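Long-range contacts in UDP-N-acetylglucosamine 2-epimerase (Methanocaldococcus jannaschii, PDB 4NES), which probably catalyses the reversible epimerization at C-2 that interconverts UDP-N-acetylglucosamine and UDP-N-acetylmannosamine: residues I111-V116 / H138-L143; Y142-T147 / K163-G168; R189-S194 / L275-N280. One frame throughout, in Å; residues are numbered along the deposited sequence.

Interaction 1 (I111-V116 / H138-L143)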
loop_
_atom_site.group_PDB
_atom_site.type_symbol
_atom_site.label_atom_id
_atom_site.label_comp_id
_atom_site.label_asym_id
_atom_site.label_seq_id
_atom_site.Cartn_x
_atom_site.Cartn_y
_atom_site.Cartn_z
ATOM N N ILE A 111 12.453 2.073 8.103
ATOM C CA ILE A 111 13.321 3.087 7.512
ATOM C C ILE A 111 12.440 4.213 7.005
ATOM O O ILE A 111 11.491 3.972 6.252
ATOM C CB ILE A 111 14.116 2.512 6.321
ATOM C CG1 ILE A 111 15.063 1.407 6.790
ATOM C CG2 ILE A 111 14.896 3.623 5.596
ATOM C CD1 ILE A 111 15.695 0.608 5.656
ATOM N N ASP A 112 12.740 5.444 7.405
ATOM C CA ASP A 112 11.945 6.598 6.979
ATOM C C ASP A 112 11.885 6.726 5.458
ATOM O O ASP A 112 12.910 6.637 4.768
ATOM C CB ASP A 112 12.507 7.899 7.559
ATOM C CG ASP A 112 12.267 8.038 9.054
ATOM O OD1 ASP A 112 11.586 7.183 9.655
ATOM O OD2 ASP A 112 12.768 9.028 9.631
ATOM N N VAL A 113 10.679 6.952 4.945
ATOM C CA VAL A 113 10.473 7.153 3.517
ATOM C C VAL A 113 10.210 8.625 3.214
ATOM O O VAL A 113 9.341 9.257 3.837
ATOM C CB VAL A 113 9.280 6.317 3.022
ATOM C CG1 VAL A 113 8.964 6.629 1.564
ATOM C CG2 VAL A 113 9.569 4.829 3.221
ATOM N N ALA A 114 10.969 9.170 2.270
ATOM C CA ALA A 114 10.735 10.525 1.787
ATOM C C ALA A 114 10.159 10.449 0.383
ATOM O O ALA A 114 10.798 9.923 -0.525
ATOM C CB ALA A 114 12.032 11.314 1.781
ATOM N N HIS A 115 8.945 10.955 0.215
ATOM C CA HIS A 115 8.243 10.883 -1.055
ATOM C C HIS A 115 8.266 12.233 -1.751
ATOM O O HIS A 115 7.644 13.198 -1.292
ATOM C CB HIS A 115 6.796 10.431 -0.847
ATOM C CG HIS A 115 6.079 10.130 -2.117
ATOM N ND1 HIS A 115 4.700 10.146 -2.211
ATOM C CD2 HIS A 115 6.529 9.776 -3.346
ATOM C CE1 HIS A 115 4.339 9.833 -3.438
ATOM N NE2 HIS A 115 5.434 9.607 -4.153
ATOM N N VAL A 116 8.977 12.276 -2.871
ATOM C CA VAL A 116 9.077 13.473 -3.690
ATOM C C VAL A 116 7.904 13.471 -4.664
ATOM O O VAL A 116 7.650 12.461 -5.322
ATOM C CB VAL A 116 10.415 13.485 -4.445
ATOM C CG1 VAL A 116 10.539 14.725 -5.342
ATOM C CG2 VAL A 116 11.580 13.418 -3.463
ATOM N N HIS A 138 0.737 7.316 2.296
ATOM C CA HIS A 138 0.324 6.889 3.615
ATOM C C HIS A 138 1.371 6.121 4.404
ATOM O O HIS A 138 1.149 5.807 5.570
ATOM C CB HIS A 138 -0.990 6.118 3.532
ATOM C CG HIS A 138 -2.161 7.008 3.332
ATOM N ND1 HIS A 138 -2.886 7.528 4.375
ATOM C CD2 HIS A 138 -2.700 7.535 2.200
ATOM C CE1 HIS A 138 -3.840 8.318 3.906
ATOM N NE2 HIS A 138 -3.741 8.335 2.582
ATOM N N ILE A 139 2.512 5.830 3.786
ATOM C CA ILE A 139 3.620 5.247 4.544
ATOM C C ILE A 139 4.872 6.122 4.525
ATOM O O ILE A 139 5.957 5.673 4.902
ATOM C CB ILE A 139 3.951 3.807 4.096
ATOM C CG1 ILE A 139 4.027 3.726 2.577
ATOM C CG2 ILE A 139 2.922 2.824 4.654
ATOM C CD1 ILE A 139 4.404 2.354 2.065
ATOM N N SER A 140 4.722 7.377 4.118
ATOM C CA SER A 140 5.863 8.290 4.046
ATOM C C SER A 140 6.060 9.071 5.335
ATOM O O SER A 140 5.097 9.459 5.988
ATOM C CB SER A 140 5.664 9.282 2.901
ATOM O OG SER A 140 5.761 8.630 1.653
ATOM N N SER A 141 7.320 9.318 5.679
ATOM C CA SER A 141 7.658 10.157 6.819
ATOM C C SER A 141 7.853 11.622 6.425
ATOM O O SER A 141 7.644 12.523 7.242
ATOM C CB SER A 141 8.914 9.624 7.501
ATOM O OG SER A 141 8.635 8.396 8.149
ATOM N N TYR A 142 8.247 11.853 5.179
ATOM C CA TYR A 142 8.348 13.199 4.626
ATOM C C TYR A 142 7.560 13.205 3.332
ATOM O O TYR A 142 7.786 12.357 2.458
ATOM C CB TYR A 142 9.800 13.570 4.316
ATOM C CG TYR A 142 10.736 13.526 5.494
ATOM C CD1 TYR A 142 11.326 12.332 5.881
ATOM C CD2 TYR A 142 11.054 14.681 6.202
ATOM C CE1 TYR A 142 12.193 12.283 6.946
ATOM C CE2 TYR A 142 11.928 14.633 7.279
ATOM C CZ TYR A 142 12.490 13.431 7.639
ATOM O OH TYR A 142 13.363 13.361 8.703
ATOM N N LEU A 143 6.656 14.173 3.194
ATOM C CA LEU A 143 5.816 14.282 2.008
ATOM C C LEU A 143 6.120 15.612 1.358
ATOM O O LEU A 143 5.739 16.667 1.874
ATOM C CB LEU A 143 4.340 14.175 2.374
ATOM C CG LEU A 143 4.024 12.755 2.846
ATOM C CD1 LEU A 143 3.952 12.658 4.350
ATOM C CD2 LEU A 143 2.756 12.224 2.213
HETATM O O HOH W 1 8.175 6.299 6.410
#

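Interaction 2 (Y142-T147 / K163-G168)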
loop_
_atom_site.group_PDB
_atom_site.type_symbol
_atom_site.label_atom_id
_atom_site.label_comp_id
_atom_site.label_asym_id
_atom_site.label_seq_id
_atom_site.Cartn_x
_atom_site.Cartn_y
_atom_site.Cartn_z
ATOM N N TYR A 142 8.247 11.853 5.179
ATOM C CA TYR A 142 8.348 13.199 4.626
ATOM C C TYR A 142 7.560 13.205 3.332
ATOM O O TYR A 142 7.786 12.357 2.458
ATOM C CB TYR A 142 9.800 13.570 4.316
ATOM C CG TYR A 142 10.736 13.526 5.494
ATOM C CD1 TYR A 142 11.326 12.332 5.881
ATOM C CD2 TYR A 142 11.054 14.681 6.202
ATOM C CE1 TYR A 142 12.193 12.283 6.946
ATOM C CE2 TYR A 142 11.928 14.633 7.279
ATOM C CZ TYR A 142 12.490 13.431 7.639
ATOM O OH TYR A 142 13.363 13.361 8.703
ATOM N N LEU A 143 6.656 14.173 3.194
ATOM C CA LEU A 143 5.816 14.282 2.008
ATOM C C LEU A 143 6.120 15.612 1.358
ATOM O O LEU A 143 5.739 16.667 1.874
ATOM C CB LEU A 143 4.340 14.175 2.374
ATOM C CG LEU A 143 4.024 12.755 2.846
ATOM C CD1 LEU A 143 3.952 12.658 4.350
ATOM C CD2 LEU A 143 2.756 12.224 2.213
ATOM N N PHE A 144 6.853 15.555 0.256
ATOM C CA PHE A 144 7.272 16.765 -0.433
ATOM C C PHE A 144 6.252 17.092 -1.507
ATOM O O PHE A 144 6.310 16.577 -2.622
ATOM C CB PHE A 144 8.687 16.588 -0.990
ATOM C CG PHE A 144 9.714 16.396 0.083
ATOM C CD1 PHE A 144 9.980 17.424 0.974
ATOM C CD2 PHE A 144 10.381 15.185 0.236
ATOM C CE1 PHE A 144 10.916 17.268 1.982
ATOM C CE2 PHE A 144 11.325 15.022 1.236
ATOM C CZ PHE A 144 11.590 16.061 2.115
ATOM N N ALA A 145 5.306 17.950 -1.141
ATOM C CA ALA A 145 4.185 18.309 -1.997
ATOM C C ALA A 145 4.573 19.448 -2.931
ATOM O O ALA A 145 5.304 20.365 -2.542
ATOM C CB ALA A 145 2.984 18.700 -1.144
ATOM N N PRO A 146 4.112 19.397 -4.186
ATOM C CA PRO A 146 4.539 20.467 -5.102
ATOM C C PRO A 146 3.714 21.739 -4.944
ATOM O O PRO A 146 4.204 22.821 -5.282
ATOM C CB PRO A 146 4.309 19.854 -6.486
ATOM C CG PRO A 146 3.188 18.872 -6.253
ATOM C CD PRO A 146 3.455 18.286 -4.893
ATOM N N THR A 147 2.494 21.622 -4.432
ATOM C CA THR A 147 1.575 22.751 -4.345
ATOM C C THR A 147 0.709 22.657 -3.100
ATOM O O THR A 147 0.630 21.609 -2.450
ATOM C CB THR A 147 0.583 22.768 -5.526
ATOM O OG1 THR A 147 -0.226 21.584 -5.474
ATOM C CG2 THR A 147 1.294 22.834 -6.862
ATOM N N LYS A 163 4.395 16.343 8.700
ATOM C CA LYS A 163 5.075 15.508 7.715
ATOM C C LYS A 163 5.120 16.152 6.329
ATOM O O LYS A 163 5.843 15.684 5.448
ATOM C CB LYS A 163 4.353 14.173 7.564
ATOM C CG LYS A 163 4.435 13.197 8.729
ATOM C CD LYS A 163 3.734 11.903 8.318
ATOM C CE LYS A 163 4.091 10.727 9.207
ATOM N NZ LYS A 163 3.741 10.951 10.633
ATOM N N ILE A 164 4.327 17.199 6.135
ATOM C CA ILE A 164 4.101 17.765 4.804
ATOM C C ILE A 164 4.878 19.058 4.595
ATOM O O ILE A 164 4.811 19.976 5.416
ATOM C CB ILE A 164 2.604 18.055 4.577
ATOM C CG1 ILE A 164 1.764 16.821 4.888
ATOM C CG2 ILE A 164 2.358 18.499 3.136
ATOM C CD1 ILE A 164 0.279 17.134 4.949
ATOM N N PHE A 165 5.611 19.119 3.488
ATOM C CA PHE A 165 6.374 20.303 3.110
ATOM C C PHE A 165 6.013 20.659 1.685
ATOM O O PHE A 165 6.183 19.833 0.788
ATOM C CB PHE A 165 7.875 20.006 3.202
ATOM C CG PHE A 165 8.316 19.563 4.562
ATOM C CD1 PHE A 165 8.228 18.227 4.943
ATOM C CD2 PHE A 165 8.792 20.489 5.474
ATOM C CE1 PHE A 165 8.627 17.829 6.225
ATOM C CE2 PHE A 165 9.196 20.098 6.744
ATOM C CZ PHE A 165 9.111 18.776 7.115
ATOM N N VAL A 166 5.509 21.875 1.464
ATOM C CA VAL A 166 5.212 22.329 0.109
ATOM C C VAL A 166 6.469 22.975 -0.438
ATOM O O VAL A 166 6.844 24.075 -0.022
ATOM C CB VAL A 166 4.049 23.326 0.093
ATOM C CG1 VAL A 166 3.760 23.768 -1.340
ATOM C CG2 VAL A 166 2.804 22.696 0.727
ATOM N N VAL A 167 7.135 22.266 -1.344
ATOM C CA VAL A 167 8.473 22.650 -1.790
ATOM C C VAL A 167 8.558 23.006 -3.271
ATOM O O VAL A 167 9.625 23.388 -3.754
ATOM C CB VAL A 167 9.519 21.542 -1.500
ATOM C CG1 VAL A 167 9.659 21.279 0.001
ATOM C CG2 VAL A 167 9.178 20.246 -2.249
ATOM N N GLY A 168 7.437 22.913 -3.983
ATOM C CA GLY A 168 7.422 23.059 -5.428
ATOM C C GLY A 168 7.723 21.724 -6.074
ATOM O O GLY A 168 7.988 20.740 -5.384
HETATM O O HOH W 2 7.043 18.095 -5.058
#

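Interaction 3 (R189-S194 / L275-N280)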
loop_
_atom_site.group_PDB
_atom_site.type_symbol
_atom_site.label_atom_id
_atom_site.label_comp_id
_atom_site.label_asym_id
_atom_site.label_seq_id
_atom_site.Cartn_x
_atom_site.Cartn_y
_atom_site.Cartn_z
ATOM N N ARG A 189 20.861 21.155 -31.109
ATOM C CA ARG A 189 20.280 21.981 -32.160
ATOM C C ARG A 189 20.234 21.235 -33.490
ATOM O O ARG A 189 19.256 21.333 -34.233
ATOM C CB ARG A 189 21.105 23.259 -32.315
ATOM C CG ARG A 189 20.634 24.207 -33.402
ATOM C CD ARG A 189 19.854 25.375 -32.817
ATOM N NE ARG A 189 18.447 25.346 -33.202
ATOM C CZ ARG A 189 17.535 26.212 -32.770
ATOM N NH1 ARG A 189 17.881 27.181 -31.934
ATOM N NH2 ARG A 189 16.278 26.109 -33.172
ATOM N N ALA A 190 21.288 20.478 -33.781
ATOM C CA ALA A 190 21.347 19.699 -35.015
ATOM C C ALA A 190 20.276 18.607 -35.047
ATOM O O ALA A 190 19.636 18.389 -36.084
ATOM C CB ALA A 190 22.747 19.118 -35.210
ATOM N N PHE A 191 20.064 17.934 -33.922
ATOM C CA PHE A 191 18.988 16.959 -33.833
ATOM C C PHE A 191 17.655 17.631 -34.128
ATOM O O PHE A 191 16.865 17.144 -34.947
ATOM C CB PHE A 191 18.918 16.339 -32.435
ATOM C CG PHE A 191 17.543 15.809 -32.090
ATOM C CD1 PHE A 191 17.161 14.540 -32.488
ATOM C CD2 PHE A 191 16.627 16.596 -31.395
ATOM C CE1 PHE A 191 15.897 14.050 -32.184
ATOM C CE2 PHE A 191 15.358 16.122 -31.106
ATOM C CZ PHE A 191 14.998 14.849 -31.499
ATOM N N PHE A 192 17.403 18.745 -33.444
ATOM C CA PHE A 192 16.139 19.458 -33.585
ATOM C C PHE A 192 15.893 19.816 -35.042
ATOM O O PHE A 192 14.809 19.576 -35.567
ATOM C CB PHE A 192 16.127 20.722 -32.723
ATOM C CG PHE A 192 14.884 21.547 -32.886
ATOM C CD1 PHE A 192 13.744 21.261 -32.149
ATOM C CD2 PHE A 192 14.846 22.600 -33.788
ATOM C CE1 PHE A 192 12.592 22.019 -32.309
ATOM C CE2 PHE A 192 13.701 23.356 -33.951
ATOM C CZ PHE A 192 12.573 23.067 -33.206
ATOM N N ASN A 193 16.903 20.378 -35.699
ATOM C CA ASN A 193 16.777 20.761 -37.101
ATOM C C ASN A 193 16.601 19.567 -38.036
ATOM O O ASN A 193 16.032 19.710 -39.115
ATOM C CB ASN A 193 17.969 21.618 -37.543
ATOM C CG ASN A 193 17.971 22.988 -36.900
ATOM O OD1 ASN A 193 16.926 23.496 -36.492
ATOM N ND2 ASN A 193 19.153 23.596 -36.804
ATOM N N SER A 194 17.078 18.394 -37.626
ATOM C CA SER A 194 16.915 17.184 -38.429
ATOM C C SER A 194 15.477 16.676 -38.367
ATOM O O SER A 194 14.960 16.126 -39.343
ATOM C CB SER A 194 17.878 16.082 -37.970
ATOM O OG SER A 194 17.471 15.494 -36.740
ATOM N N LEU A 275 13.187 18.729 -24.550
ATOM C CA LEU A 275 12.910 20.096 -24.121
ATOM C C LEU A 275 12.863 21.042 -25.310
ATOM O O LEU A 275 12.019 21.929 -25.375
ATOM C CB LEU A 275 13.978 20.587 -23.142
ATOM C CG LEU A 275 13.876 20.052 -21.719
ATOM C CD1 LEU A 275 15.117 20.494 -20.959
ATOM C CD2 LEU A 275 12.617 20.564 -21.025
HETATM N N MSE A 276 13.763 20.847 -26.268
HETATM C CA MSE A 276 13.728 21.648 -27.478
HETATM C C MSE A 276 12.458 21.421 -28.294
HETATM O O MSE A 276 11.860 22.369 -28.805
HETATM C CB MSE A 276 14.974 21.375 -28.323
HETATM C CG MSE A 276 16.247 21.983 -27.760
HETATM SE SE MSE A 276 16.141 23.924 -27.612
HETATM C CE MSE A 276 15.894 24.346 -29.497
ATOM N N LEU A 277 12.035 20.170 -28.408
ATOM C CA LEU A 277 10.784 19.896 -29.097
ATOM C C LEU A 277 9.599 20.541 -28.375
ATOM O O LEU A 277 8.714 21.099 -29.011
ATOM C CB LEU A 277 10.564 18.392 -29.245
ATOM C CG LEU A 277 11.507 17.690 -30.224
ATOM C CD1 LEU A 277 11.320 16.196 -30.092
ATOM C CD2 LEU A 277 11.241 18.141 -31.663
ATOM N N GLU A 278 9.578 20.477 -27.047
ATOM C CA GLU A 278 8.486 21.101 -26.304
ATOM C C GLU A 278 8.489 22.613 -26.473
ATOM O O GLU A 278 7.448 23.218 -26.768
ATOM C CB GLU A 278 8.592 20.777 -24.818
ATOM C CG GLU A 278 8.341 19.327 -24.471
ATOM C CD GLU A 278 8.568 19.054 -23.007
ATOM O OE1 GLU A 278 9.564 19.551 -22.452
ATOM O OE2 GLU A 278 7.745 18.347 -22.399
ATOM N N LYS A 279 9.658 23.222 -26.273
ATOM C CA LYS A 279 9.760 24.670 -26.255
ATOM C C LYS A 279 9.274 25.268 -27.567
ATOM O O LYS A 279 8.672 26.342 -27.587
ATOM C CB LYS A 279 11.210 25.095 -26.002
ATOM C CG LYS A 279 11.398 26.605 -25.909
ATOM C CD LYS A 279 12.860 26.992 -25.769
ATOM C CE LYS A 279 13.005 28.506 -25.662
ATOM N NZ LYS A 279 12.628 29.201 -26.920
ATOM N N ASN A 280 9.523 24.558 -28.660
ATOM C CA ASN A 280 9.242 25.095 -29.985
ATOM C C ASN A 280 7.926 24.634 -30.614
ATOM O O ASN A 280 7.605 25.009 -31.734
ATOM C CB ASN A 280 10.417 24.807 -30.923
ATOM C CG ASN A 280 11.651 25.602 -30.559
ATOM O OD1 ASN A 280 11.745 26.786 -30.879
ATOM N ND2 ASN A 280 12.602 24.966 -29.883
HETATM O O HOH W 3 14.077 27.406 -32.533
#

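Interaction 1 (I111-V116 / H138-L143)
D112 meets S141 first: its carboxylate atom OD1 comes within 3.5 Å of S141 OG, while its CB and CG lie against the same serine side chain. V113 does most of the work. Its carbonyl O accepts two backbone bonds from consecutive residues, S141 N at 2.7 Å, lying in the carbonyl plane, and Y142 N at 3.1 Å, tilted slightly from that plane. A water ties the same region together, accepting from V113 N, donating to I139 O and hydrogen-bonded to S141 OG. The valine side chain meanwhile leans on the turn before the strand, with CG1 3.8 Å from S140 OG and CB near I139 O. At A114 the two strands pair in parallel register, and A114 CB touches Y142 CB at 4.1 Å. H115 N then gives a nearly straight bond to Y142 O (2.9 Å, 175°). On the other face of the sheet H115 CB sits 3.3 Å from S140 OG, whose hydrogen bond goes to T136 O. With CG anti to the backbone N (chi1 -171°), the imidazole starts away from Y142-L143; D137 and G94 O hold its two nitrogens. Strand 112-116, helix 128-138 and strand 142-145 form a beta-alpha-beta crossover, and this contact joins its two parallel strands within the Rossmann-like N-terminal domain of a GT-B fold.

Interaction 2 (Y142-T147 / K163-G168)
L143, F144 and A145 pair with I164, F165 and V166 in parallel register, closing a beta-alpha-beta unit through helix 148-156 at the end of the Rossmann-like sheet. Four backbone bonds alternate along the strands, from L143 N to K163 O through to V167 N to A145 O. On one face the aromatic rings make the relief. F144 and F165 lie side by side and point the same way, with centroids 5.9 Å apart and planes at 35°, and F144 CD1 rests on F165 CB at 4.0 Å. V167 touches F144 with both methyls, CG2 at CB and CG1 obliquely at ring atom CD1; Y142 CD2 meets F165 CE1 farther along. Helix 353-363 covers this face through I357 and I360. On the other face the side chains are aliphatic: the small A145 CB faces two methyls of the neighbouring strand, I164 CG2 and V166 CG2, and L143 CD1 reaches obliquely to K163 CB at 3.6 Å. V166 CG1, anti to the backbone N (chi1 180°), nudges T147 C at the helix N-cap. Past the strands the two segments draw closer, P146 O sitting 3.2 Å from G168 CA, and a water donates to both F144 O (3.0 Å) and G168 O (2.8 Å).

Interaction 3 (R189-S194 / L275-N280)
F192 carries the apolar part of this contact, pointing from helix 189-194 at helix 275-280. CD1 of the ring touches M276 CB and L277 CD2, each at 4.0 Å, while CZ presses on N280 CB at 3.6 Å. With CG anti to the backbone N (chi1 177°), the ring starts out toward the second helix. F191 adds a lesser touch, the edge of its ring meeting L277 CD1, so the two methyls of L277 serve one phenylalanine each. Y201 of strand 201-205 packs on both F192 and N280. The selenomethionine M276, bent at chi2 and chi3, brings its CE methyl over one face of the R189 guanidinium, 4.1 Å from R189 NH2. Polar links are indirect. A water in the guanidinium plane accepts from R189 NH2 at 2.6 Å and donates to N280 OD1. The other end of that amide turns back on its own helix, N280 ND2 giving M276 O a bond of 2.9 Å; N280 N reaches the same oxygen from the opposite face of its plane. The axes of the two short helical segments cross at -57°, 10.3 Å apart at their closest, a spacing bridged by large side chains: helix-on-helix packing within the C-terminal, nucleotide-binding Rossmann-like domain of the GT-B fold.

Overall arrangement
Interactions 1 and 2 are successive pairings in one parallel sheet: both use strand 142-145, share Y142 and L143, and lie with centres 11 Å apart. H115 O and F144 N, 2.9 Å apart in a probable hydrogen bond, link them directly, and A114 CB packs on F144 CE2. Interaction 3 belongs to the other half of the molecule, across the chain's centre, its centre 37 Å from that of interaction 1 and 33 Å from that of interaction 2. Bound UDP lies between the halves: the side chain of L277 in interaction 3 comes within about 6 Å of it, P146 in interaction 2 within about 13 Å, and H115 in interaction 1 within about 11 Å of both UDP and UDP-N-acetylglucosamine.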